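Local coordinates for protein putative oxidoreductase FAD-binding subunit (Sulfolobus tokodaii, PDB 4ZOH) that probably binds FAD as the flavoprotein subunit of a molybdenum-containing oxidoreductase of the CO dehydrogenase type and passes electrons through the flavin, at residues K173-K178 / I272-K277; I85-E90 / G190-L195. One frame throughout, in Å; residues are numbered along the deposited sequence.

Interaction 1 of 2, residues K173-K178 / I272-K277. With FAD (flavin-adenine dinucleotide), chain H.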
ATOM      1  N   LYS B 173     -18.409 -25.279 -53.800  1.00 34.30           N
ATOM      2  CA  LYS B 173     -19.240 -25.073 -52.612  1.00 35.94           C
ATOM      3  C   LYS B 173     -18.453 -25.669 -51.438  1.00 33.45           C
ATOM      4  O   LYS B 173     -17.590 -26.481 -51.664  1.00 33.98           O
ATOM      5  CB  LYS B 173     -20.616 -25.743 -52.770  1.00 38.89           C
ATOM      6  CG  LYS B 173     -21.372 -25.423 -54.088  1.00 39.30           C
ATOM      7  CD  LYS B 173     -22.149 -24.123 -54.070  1.00 48.54           C
ATOM      8  CE  LYS B 173     -23.649 -24.405 -53.975  1.00 58.16           C
ATOM      9  NZ  LYS B 173     -24.355 -23.613 -52.909  1.00 47.93           N
ATOM     10  N   PHE B 174     -18.726 -25.265 -50.195  1.00 29.63           N
ATOM     11  CA  PHE B 174     -17.846 -25.665 -49.054  1.00 28.83           C
ATOM     12  C   PHE B 174     -18.592 -25.501 -47.745  1.00 28.92           C
ATOM     13  O   PHE B 174     -19.623 -24.788 -47.668  1.00 27.48           O
ATOM     14  CB  PHE B 174     -16.480 -24.912 -49.025  1.00 28.99           C
ATOM     15  CG  PHE B 174     -16.615 -23.407 -49.050  1.00 30.05           C
ATOM     16  CD1 PHE B 174     -16.773 -22.670 -47.855  1.00 31.61           C
ATOM     17  CD2 PHE B 174     -16.599 -22.721 -50.261  1.00 29.98           C
ATOM     18  CE1 PHE B 174     -16.945 -21.284 -47.895  1.00 29.32           C
ATOM     19  CE2 PHE B 174     -16.776 -21.328 -50.303  1.00 31.98           C
ATOM     20  CZ  PHE B 174     -16.959 -20.610 -49.122  1.00 28.00           C
ATOM     21  N   SER B 175     -18.095 -26.197 -46.739  1.00 28.39           N
ATOM     22  CA  SER B 175     -18.602 -26.097 -45.365  1.00 27.83           C
ATOM     23  C   SER B 175     -17.528 -26.625 -44.407  1.00 28.29           C
ATOM     24  O   SER B 175     -16.880 -27.626 -44.704  1.00 27.89           O
ATOM     25  CB  SER B 175     -19.888 -26.909 -45.184  1.00 29.83           C
ATOM     26  OG  SER B 175     -20.445 -26.651 -43.902  1.00 37.74           O
ATOM     27  N   TYR B 176     -17.290 -25.916 -43.285  1.00 28.83           N
ATOM     28  CA  TYR B 176     -16.494 -26.504 -42.187  1.00 25.93           C
ATOM     29  C   TYR B 176     -17.470 -26.721 -41.079  1.00 28.45           C
ATOM     30  O   TYR B 176     -18.190 -25.790 -40.720  1.00 30.03           O
ATOM     31  CB  TYR B 176     -15.326 -25.600 -41.751  1.00 27.11           C
ATOM     32  CG  TYR B 176     -14.491 -26.267 -40.679  1.00 27.65           C
ATOM     33  CD1 TYR B 176     -13.896 -27.498 -40.917  1.00 25.72           C
ATOM     34  CD2 TYR B 176     -14.300 -25.664 -39.413  1.00 26.37           C
ATOM     35  CE1 TYR B 176     -13.180 -28.148 -39.942  1.00 26.46           C
ATOM     36  CE2 TYR B 176     -13.537 -26.308 -38.428  1.00 25.72           C
ATOM     37  CZ  TYR B 176     -12.980 -27.549 -38.718  1.00 25.44           C
ATOM     38  OH  TYR B 176     -12.247 -28.245 -37.781  1.00 24.83           O
ATOM     39  N   GLN B 177     -17.570 -27.961 -40.605  1.00 28.56           N
ATOM     40  CA  GLN B 177     -18.444 -28.314 -39.447  1.00 29.84           C
ATOM     41  C   GLN B 177     -17.527 -28.604 -38.253  1.00 27.98           C
ATOM     42  O   GLN B 177     -16.618 -29.415 -38.350  1.00 27.80           O
ATOM     43  CB  GLN B 177     -19.297 -29.566 -39.755  1.00 30.54           C
ATOM     44  CG  GLN B 177     -20.288 -29.373 -40.924  1.00 29.67           C
ATOM     45  CD  GLN B 177     -21.412 -28.406 -40.582  1.00 29.32           C
ATOM     46  OE1 GLN B 177     -21.897 -28.370 -39.451  1.00 29.02           O
ATOM     47  NE2 GLN B 177     -21.841 -27.619 -41.559  1.00 28.90           N
ATOM     48  N   LYS B 178     -17.758 -27.913 -37.151  1.00 28.33           N
ATOM     49  CA  LYS B 178     -16.924 -28.073 -36.002  1.00 28.80           C
ATOM     50  C   LYS B 178     -17.814 -28.441 -34.854  1.00 25.31           C
ATOM     51  O   LYS B 178     -18.661 -27.669 -34.461  1.00 27.76           O
ATOM     52  CB  LYS B 178     -16.181 -26.772 -35.705  1.00 30.09           C
ATOM     53  CG  LYS B 178     -15.103 -26.938 -34.647  1.00 31.49           C
ATOM     54  CD  LYS B 178     -14.354 -25.653 -34.357  1.00 30.41           C
ATOM     55  CE  LYS B 178     -13.366 -25.903 -33.216  1.00 31.18           C
ATOM     56  NZ  LYS B 178     -12.320 -24.869 -33.107  1.00 28.34           N
ATOM     57  N   ILE B 272     -22.228 -31.734 -46.296  1.00 33.51           N
ATOM     58  CA  ILE B 272     -22.794 -31.900 -47.646  1.00 31.20           C
ATOM     59  C   ILE B 272     -24.004 -30.968 -47.786  1.00 29.42           C
ATOM     60  O   ILE B 272     -24.048 -30.113 -48.679  1.00 29.72           O
ATOM     61  CB  ILE B 272     -23.155 -33.390 -47.900  1.00 31.72           C
ATOM     62  CG1 ILE B 272     -21.980 -34.277 -47.622  1.00 26.92           C
ATOM     63  CG2 ILE B 272     -23.570 -33.656 -49.329  1.00 32.48           C
ATOM     64  CD1 ILE B 272     -22.380 -35.724 -47.466  1.00 32.23           C
ATOM     65  N   ILE B 273     -24.940 -31.062 -46.850  1.00 29.59           N
ATOM     66  CA  ILE B 273     -26.188 -30.290 -46.942  1.00 32.17           C
ATOM     67  C   ILE B 273     -25.983 -28.777 -46.850  1.00 35.76           C
ATOM     68  O   ILE B 273     -26.678 -27.996 -47.535  1.00 32.99           O
ATOM     69  CB  ILE B 273     -27.264 -30.759 -45.938  1.00 32.26           C
ATOM     70  CG1 ILE B 273     -27.834 -32.159 -46.336  1.00 35.85           C
ATOM     71  CG2 ILE B 273     -28.398 -29.737 -45.760  1.00 32.95           C
ATOM     72  CD1 ILE B 273     -28.736 -32.786 -45.258  1.00 33.04           C
ATOM     73  N   THR B 274     -25.066 -28.361 -45.979  1.00 34.56           N
ATOM     74  CA  THR B 274     -24.742 -26.947 -45.879  1.00 34.78           C
ATOM     75  C   THR B 274     -24.074 -26.455 -47.174  1.00 28.47           C
ATOM     76  O   THR B 274     -24.542 -25.495 -47.736  1.00 30.63           O
ATOM     77  CB  THR B 274     -23.860 -26.670 -44.648  1.00 38.95           C
ATOM     78  OG1 THR B 274     -24.631 -26.962 -43.488  1.00 32.75           O
ATOM     79  CG2 THR B 274     -23.378 -25.163 -44.617  1.00 37.07           C
ATOM     80  N   ALA B 275     -23.041 -27.146 -47.660  1.00 27.32           N
ATOM     81  CA  ALA B 275     -22.334 -26.730 -48.888  1.00 28.30           C
ATOM     82  C   ALA B 275     -23.349 -26.690 -50.030  1.00 34.15           C
ATOM     83  O   ALA B 275     -23.447 -25.662 -50.701  1.00 35.11           O
ATOM     84  CB  ALA B 275     -21.207 -27.665 -49.220  1.00 25.87           C
ATOM     85  N   LEU B 276     -24.176 -27.749 -50.178  1.00 35.91           N
ATOM     86  CA  LEU B 276     -25.210 -27.763 -51.249  1.00 41.15           C
ATOM     87  C   LEU B 276     -26.214 -26.626 -51.149  1.00 40.10           C
ATOM     88  O   LEU B 276     -26.722 -26.178 -52.137  1.00 49.23           O
ATOM     89  CB  LEU B 276     -25.992 -29.067 -51.271  1.00 35.55           C
ATOM     90  CG  LEU B 276     -25.093 -30.196 -51.727  1.00 35.67           C
ATOM     91  CD1 LEU B 276     -25.928 -31.459 -51.670  1.00 34.30           C
ATOM     92  CD2 LEU B 276     -24.557 -29.913 -53.122  1.00 34.62           C
ATOM     93  N   LYS B 277     -26.527 -26.162 -49.959  1.00 42.41           N
ATOM     94  CA  LYS B 277     -27.531 -25.129 -49.870  1.00 44.44           C
ATOM     95  C   LYS B 277     -26.876 -23.789 -50.087  1.00 42.38           C
ATOM     96  O   LYS B 277     -27.436 -22.789 -49.715  1.00 46.51           O
ATOM     97  CB  LYS B 277     -28.244 -25.222 -48.548  1.00 50.85           C
ATOM     98  CG  LYS B 277     -29.316 -26.310 -48.548  1.00 65.06           C
ATOM     99  CD  LYS B 277     -29.944 -26.452 -47.167  1.00 76.20           C
ATOM    100  CE  LYS B 277     -30.349 -25.106 -46.567  1.00 79.34           C
ATOM    101  NZ  LYS B 277     -30.771 -25.232 -45.146  1.00 86.58           N
TER
HETATM  102  PA  FAD H 301       3.415 -20.436 -32.009  1.00 31.37           P
HETATM  103  O1A FAD H 301       2.768 -20.762 -30.706  1.00 26.30           O
HETATM  104  O2A FAD H 301       4.240 -19.233 -32.180  1.00 28.95           O
HETATM  105  O5B FAD H 301       4.318 -21.629 -32.456  1.00 27.05           O
HETATM  106  C5B FAD H 301       3.814 -22.997 -32.365  1.00 27.92           C
HETATM  107  C4B FAD H 301       4.974 -24.021 -32.868  1.00 28.75           C
HETATM  108  O4B FAD H 301       5.437 -23.732 -34.248  1.00 32.61           O
HETATM  109  C3B FAD H 301       6.212 -23.794 -32.009  1.00 30.48           C
HETATM  110  O3B FAD H 301       6.829 -25.033 -31.760  1.00 30.11           O
HETATM  111  C2B FAD H 301       7.107 -22.833 -32.827  1.00 35.21           C
HETATM  112  O2B FAD H 301       8.505 -22.930 -32.530  1.00 36.33           O
HETATM  113  C1B FAD H 301       6.882 -23.318 -34.219  1.00 33.00           C
HETATM  114  N9A FAD H 301       6.714 -22.381 -35.323  1.00 27.97           N
HETATM  115  C8A FAD H 301       5.957 -21.287 -35.386  1.00 28.84           C
HETATM  116  N7A FAD H 301       6.024 -20.772 -36.635  1.00 28.13           N
HETATM  117  C5A FAD H 301       6.837 -21.576 -37.362  1.00 30.32           C
HETATM  118  C6A FAD H 301       7.273 -21.577 -38.704  1.00 30.96           C
HETATM  119  N6A FAD H 301       6.825 -20.615 -39.506  1.00 28.51           N
HETATM  120  N1A FAD H 301       8.117 -22.535 -39.131  1.00 31.36           N
HETATM  121  C2A FAD H 301       8.512 -23.555 -38.325  1.00 30.10           C
HETATM  122  N3A FAD H 301       8.120 -23.574 -37.047  1.00 29.98           N
HETATM  123  C4A FAD H 301       7.279 -22.604 -36.536  1.00 29.02           C
HETATM  124  N1  FAD H 301      -6.148 -23.989 -32.676  1.00 28.74           N
HETATM  125  C2  FAD H 301      -7.105 -24.637 -33.452  1.00 26.55           C
HETATM  126  O2  FAD H 301      -6.764 -25.176 -34.485  1.00 23.97           O
HETATM  127  N3  FAD H 301      -8.413 -24.667 -33.072  1.00 25.74           N
HETATM  128  C4  FAD H 301      -8.812 -24.088 -31.914  1.00 26.38           C
HETATM  129  O4  FAD H 301     -10.017 -24.104 -31.642  1.00 24.00           O
HETATM  130  C4X FAD H 301      -7.849 -23.456 -31.098  1.00 25.51           C
HETATM  131  N5  FAD H 301      -8.253 -22.860 -29.924  1.00 25.20           N
HETATM  132  C5X FAD H 301      -7.263 -22.246 -29.099  1.00 26.56           C
HETATM  133  C6  FAD H 301      -7.674 -21.704 -27.886  1.00 24.09           C
HETATM  134  C7  FAD H 301      -6.739 -21.062 -27.059  1.00 24.87           C
HETATM  135  C7M FAD H 301      -7.271 -20.479 -25.731  1.00 21.19           C
HETATM  136  C8  FAD H 301      -5.383 -21.000 -27.444  1.00 26.15           C
HETATM  137  C8M FAD H 301      -4.285 -20.338 -26.568  1.00 23.48           C
HETATM  138  C9  FAD H 301      -4.958 -21.593 -28.647  1.00 26.33           C
HETATM  139  C9A FAD H 301      -5.903 -22.196 -29.481  1.00 26.77           C
HETATM  140  N10 FAD H 301      -5.527 -22.801 -30.700  1.00 27.75           N
HETATM  141  C10 FAD H 301      -6.523 -23.412 -31.486  1.00 26.29           C
HETATM  142  C1' FAD H 301      -4.146 -22.813 -31.171  1.00 27.23           C
HETATM  143  C2' FAD H 301      -3.827 -21.551 -31.994  1.00 25.50           C
HETATM  144  O2' FAD H 301      -4.479 -21.681 -33.274  1.00 30.16           O
HETATM  145  C3' FAD H 301      -2.300 -21.305 -32.147  1.00 25.92           C
HETATM  146  O3' FAD H 301      -2.180 -19.961 -32.617  1.00 24.54           O
HETATM  147  C4' FAD H 301      -1.628 -22.237 -33.142  1.00 28.72           C
HETATM  148  O4' FAD H 301      -1.933 -23.582 -32.772  1.00 26.39           O
HETATM  149  C5' FAD H 301      -0.097 -22.046 -33.180  1.00 25.16           C
HETATM  150  O5' FAD H 301       0.134 -20.906 -34.049  1.00 27.31           O
HETATM  151  P   FAD H 301       1.006 -19.695 -33.541  1.00 30.70           P
HETATM  152  O1P FAD H 301       1.293 -18.816 -34.713  1.00 29.68           O
HETATM  153  O2P FAD H 301       0.377 -19.062 -32.360  1.00 26.72           O
HETATM  154  O3P FAD H 301       2.312 -20.506 -33.179  1.00 28.30           O
HETATM  155  O   HOH W   1     -24.510 -26.030 -40.716  1.00 39.40           O
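Lys173 runs its side chain along the carbonyl end of the C-terminal helix. CB starts over the backbone of Ala275, 3.5 Å from its O. With CG anti to the carbonyl carbon (chi1 -50°) and bends at every later torsion, the chain curls round that oxygen instead of reaching away: CG and CD pass it more loosely, CE comes closer again, and NZ donates a hydrogen bond of 3.1 Å to Ala275 O, nearly in line with the carbonyl at a C=O...N angle of 162°. A positive charge here would suit the carbonyl end of the helix dipole. Next along, Ala275 CA makes a CH...O contact with Phe174 O at 3.6 Å, and the small methyl lets strand and helix axes approach to 6.5 Å. This is helix-on-sheet packing within the CO dehydrogenase flavoprotein C-terminal domain: helix 257-276 lies across one face of an antiparallel sheet, over its edge strand 173-179. Ser175 OG meets the methyl CG2 of Thr274 at 3.4 Å, while Gln177 NE2 donates to Ser175 OG at 2.9 Å, the oxygen lying somewhat out of the amide plane. A water accepts from Gln177 NE2 and donates to Thr274 OG1, which is also hydrogen-bonded to Arg270 O one turn back. At the far end of the strand the extended Lys178 turns to the cofactor, its NZ giving a 2.8 Å hydrogen bond to O4 of the FAD isoalloxazine and a salt bridge to Asp118.

Interaction 2 of 2, residues I85-E90 / G190-L195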
ATOM      1  N   ILE B  85     -10.963 -17.045 -49.197  1.00 31.62           N
ATOM      2  CA  ILE B  85     -10.488 -18.299 -49.738  1.00 30.69           C
ATOM      3  C   ILE B  85     -11.542 -19.355 -49.448  1.00 36.38           C
ATOM      4  O   ILE B  85     -11.941 -19.520 -48.243  1.00 34.04           O
ATOM      5  CB  ILE B  85      -9.162 -18.732 -49.145  1.00 34.01           C
ATOM      6  CG1 ILE B  85      -8.161 -17.549 -49.225  1.00 33.33           C
ATOM      7  CG2 ILE B  85      -8.674 -20.051 -49.800  1.00 29.88           C
ATOM      8  CD1 ILE B  85      -6.765 -17.933 -48.779  1.00 30.98           C
ATOM      9  N   PRO B  86     -12.044 -20.045 -50.522  1.00 31.85           N
ATOM     10  CA  PRO B  86     -13.069 -21.056 -50.357  1.00 29.59           C
ATOM     11  C   PRO B  86     -12.634 -22.101 -49.340  1.00 29.20           C
ATOM     12  O   PRO B  86     -11.494 -22.535 -49.388  1.00 28.10           O
ATOM     13  CB  PRO B  86     -13.175 -21.652 -51.778  1.00 29.67           C
ATOM     14  CG  PRO B  86     -12.946 -20.457 -52.668  1.00 27.67           C
ATOM     15  CD  PRO B  86     -11.825 -19.721 -51.954  1.00 29.29           C
ATOM     16  N   LEU B  87     -13.554 -22.479 -48.438  1.00 27.89           N
ATOM     17  CA  LEU B  87     -13.288 -23.407 -47.272  1.00 29.38           C
ATOM     18  C   LEU B  87     -12.314 -22.879 -46.167  1.00 29.12           C
ATOM     19  O   LEU B  87     -12.629 -22.934 -44.972  1.00 28.19           O
ATOM     20  CB  LEU B  87     -12.854 -24.817 -47.718  1.00 24.32           C
ATOM     21  CG  LEU B  87     -12.666 -25.817 -46.602  1.00 24.85           C
ATOM     22  CD1 LEU B  87     -13.965 -26.097 -45.848  1.00 24.83           C
ATOM     23  CD2 LEU B  87     -12.075 -27.125 -47.088  1.00 26.92           C
ATOM     24  N   LEU B  88     -11.134 -22.459 -46.594  1.00 25.84           N
ATOM     25  CA  LEU B  88     -10.049 -22.118 -45.705  1.00 30.22           C
ATOM     26  C   LEU B  88     -10.393 -20.909 -44.792  1.00 25.72           C
ATOM     27  O   LEU B  88     -10.170 -20.960 -43.592  1.00 25.64           O
ATOM     28  CB  LEU B  88      -8.731 -21.896 -46.500  1.00 30.71           C
ATOM     29  CG  LEU B  88      -7.500 -21.801 -45.542  1.00 34.91           C
ATOM     30  CD1 LEU B  88      -7.379 -23.129 -44.798  1.00 32.26           C
ATOM     31  CD2 LEU B  88      -6.165 -21.467 -46.223  1.00 27.09           C
ATOM     32  N   SER B  89     -10.941 -19.856 -45.378  1.00 23.16           N
ATOM     33  CA  SER B  89     -11.370 -18.692 -44.612  1.00 28.52           C
ATOM     34  C   SER B  89     -12.409 -19.017 -43.573  1.00 32.70           C
ATOM     35  O   SER B  89     -12.317 -18.552 -42.425  1.00 26.60           O
ATOM     36  CB  SER B  89     -11.877 -17.600 -45.508  1.00 24.37           C
ATOM     37  OG  SER B  89     -10.804 -17.136 -46.308  1.00 25.01           O
ATOM     38  N   GLU B  90     -13.415 -19.792 -43.973  1.00 29.56           N
ATOM     39  CA  GLU B  90     -14.422 -20.167 -43.001  1.00 27.47           C
ATOM     40  C   GLU B  90     -13.816 -21.058 -41.881  1.00 25.48           C
ATOM     41  O   GLU B  90     -14.157 -20.888 -40.716  1.00 26.71           O
ATOM     42  CB  GLU B  90     -15.581 -20.835 -43.685  1.00 31.57           C
ATOM     43  CG  GLU B  90     -16.646 -21.396 -42.750  1.00 36.32           C
ATOM     44  CD  GLU B  90     -17.743 -22.089 -43.525  1.00 36.35           C
ATOM     45  OE1 GLU B  90     -18.147 -21.514 -44.554  1.00 38.21           O
ATOM     46  OE2 GLU B  90     -18.170 -23.189 -43.131  1.00 35.13           O
ATOM     47  N   GLY B 190     -14.016 -32.375 -36.327  1.00 29.31           N
ATOM     48  CA  GLY B 190     -14.123 -31.384 -37.397  1.00 27.43           C
ATOM     49  C   GLY B 190     -14.210 -32.009 -38.782  1.00 27.88           C
ATOM     50  O   GLY B 190     -13.416 -32.884 -39.114  1.00 23.99           O
ATOM     51  N   VAL B 191     -15.170 -31.533 -39.592  1.00 28.32           N
ATOM     52  CA  VAL B 191     -15.322 -32.013 -40.986  1.00 28.87           C
ATOM     53  C   VAL B 191     -15.324 -30.824 -41.965  1.00 29.63           C
ATOM     54  O   VAL B 191     -16.174 -29.901 -41.851  1.00 27.91           O
ATOM     55  CB  VAL B 191     -16.575 -32.903 -41.221  1.00 30.90           C
ATOM     56  CG1 VAL B 191     -16.558 -33.492 -42.661  1.00 32.15           C
ATOM     57  CG2 VAL B 191     -16.690 -34.026 -40.197  1.00 26.25           C
ATOM     58  N   ALA B 192     -14.322 -30.836 -42.847  1.00 26.66           N
ATOM     59  CA  ALA B 192     -14.171 -29.833 -43.890  1.00 31.08           C
ATOM     60  C   ALA B 192     -14.528 -30.372 -45.271  1.00 32.85           C
ATOM     61  O   ALA B 192     -13.912 -31.343 -45.734  1.00 35.46           O
ATOM     62  CB  ALA B 192     -12.749 -29.272 -43.938  1.00 27.26           C
ATOM     63  N   LEU B 193     -15.470 -29.707 -45.928  1.00 27.67           N
ATOM     64  CA  LEU B 193     -15.934 -30.194 -47.220  1.00 31.40           C
ATOM     65  C   LEU B 193     -15.703 -29.152 -48.326  1.00 31.73           C
ATOM     66  O   LEU B 193     -15.981 -27.955 -48.136  1.00 28.82           O
ATOM     67  CB  LEU B 193     -17.434 -30.540 -47.153  1.00 27.96           C
ATOM     68  CG  LEU B 193     -17.987 -31.349 -48.370  1.00 30.13           C
ATOM     69  CD1 LEU B 193     -18.980 -32.405 -47.912  1.00 28.36           C
ATOM     70  CD2 LEU B 193     -18.680 -30.387 -49.327  1.00 26.57           C
ATOM     71  N   LEU B 194     -15.214 -29.649 -49.461  1.00 32.48           N
ATOM     72  CA  LEU B 194     -15.258 -28.924 -50.741  1.00 35.66           C
ATOM     73  C   LEU B 194     -15.875 -29.801 -51.842  1.00 36.83           C
ATOM     74  O   LEU B 194     -15.532 -30.984 -51.995  1.00 32.44           O
ATOM     75  CB  LEU B 194     -13.874 -28.554 -51.188  1.00 30.76           C
ATOM     76  CG  LEU B 194     -13.320 -27.212 -50.727  1.00 29.99           C
ATOM     77  CD1 LEU B 194     -11.824 -27.318 -50.826  1.00 31.20           C
ATOM     78  CD2 LEU B 194     -13.855 -26.092 -51.611  1.00 29.89           C
ATOM     79  N   LEU B 195     -16.769 -29.205 -52.619  1.00 35.41           N
ATOM     80  CA  LEU B 195     -17.308 -29.894 -53.796  1.00 34.63           C
ATOM     81  C   LEU B 195     -17.687 -28.882 -54.845  1.00 35.07           C
ATOM     82  O   LEU B 195     -18.007 -27.690 -54.534  1.00 30.13           O
ATOM     83  CB  LEU B 195     -18.530 -30.762 -53.420  1.00 32.33           C
ATOM     84  CG  LEU B 195     -19.848 -30.050 -53.052  1.00 29.92           C
ATOM     85  CD1 LEU B 195     -20.570 -29.585 -54.307  1.00 31.96           C
ATOM     86  CD2 LEU B 195     -20.810 -30.941 -52.270  1.00 32.44           C
TER
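Leu87 pushes its forked end between Ala192 and Leu194, two residues on the same face of the strand. Its CG lies anti to the backbone N (chi1 -176°), which carries both methyls forward to the sheet: CD2 sits 3.9 Å from Ala192 CB and 3.8 Å from Leu194 CD1, while CD1 rests 3.6 Å from the backbone oxygen of Leu193. Leu194 slants across Leu87, with its CG against Leu87 CB. Leu87 is the N-cap residue of helix 88-93, and this turn brings the FAD-binding domain up to the second strand of the C-terminal domain's antiparallel sheet. No hydrogen bond spans the two segments. With an alanine here CG and both methyls go, which is likely to open a gap between Ala192 and Leu194, with less to hold the helix start against the sheet. The packing is slacker at Pro86, a partly exposed residue whose CB comes no nearer than 4.5 Å to Leu194 CD2. Phe174 of the neighbouring strand also touches both Pro86 and Leu87, and helix 257-276 covers Leu193 on the other face of the sheet.

Overall arrangement
The two contacts lie side by side, their centres about 8 Å apart, and share one antiparallel sheet: strands 173-179 and 189-198 are neighbours in it and follow each other in the chain. Lys173 N to Leu195 O and Gln177 N to Val191 O are probable hydrogen bonds between them. Their segments alternate along the chain, in the order 85-90, 173-178, 190-195, 272-277. Interaction 1 puts the C-terminal helix on one face of this sheet, whereas interaction 2 sets the other face against the FAD-binding domain. The sheet is thus sandwiched, and near the end of strand 173-179 the Lys178 side chain reaches the flavin.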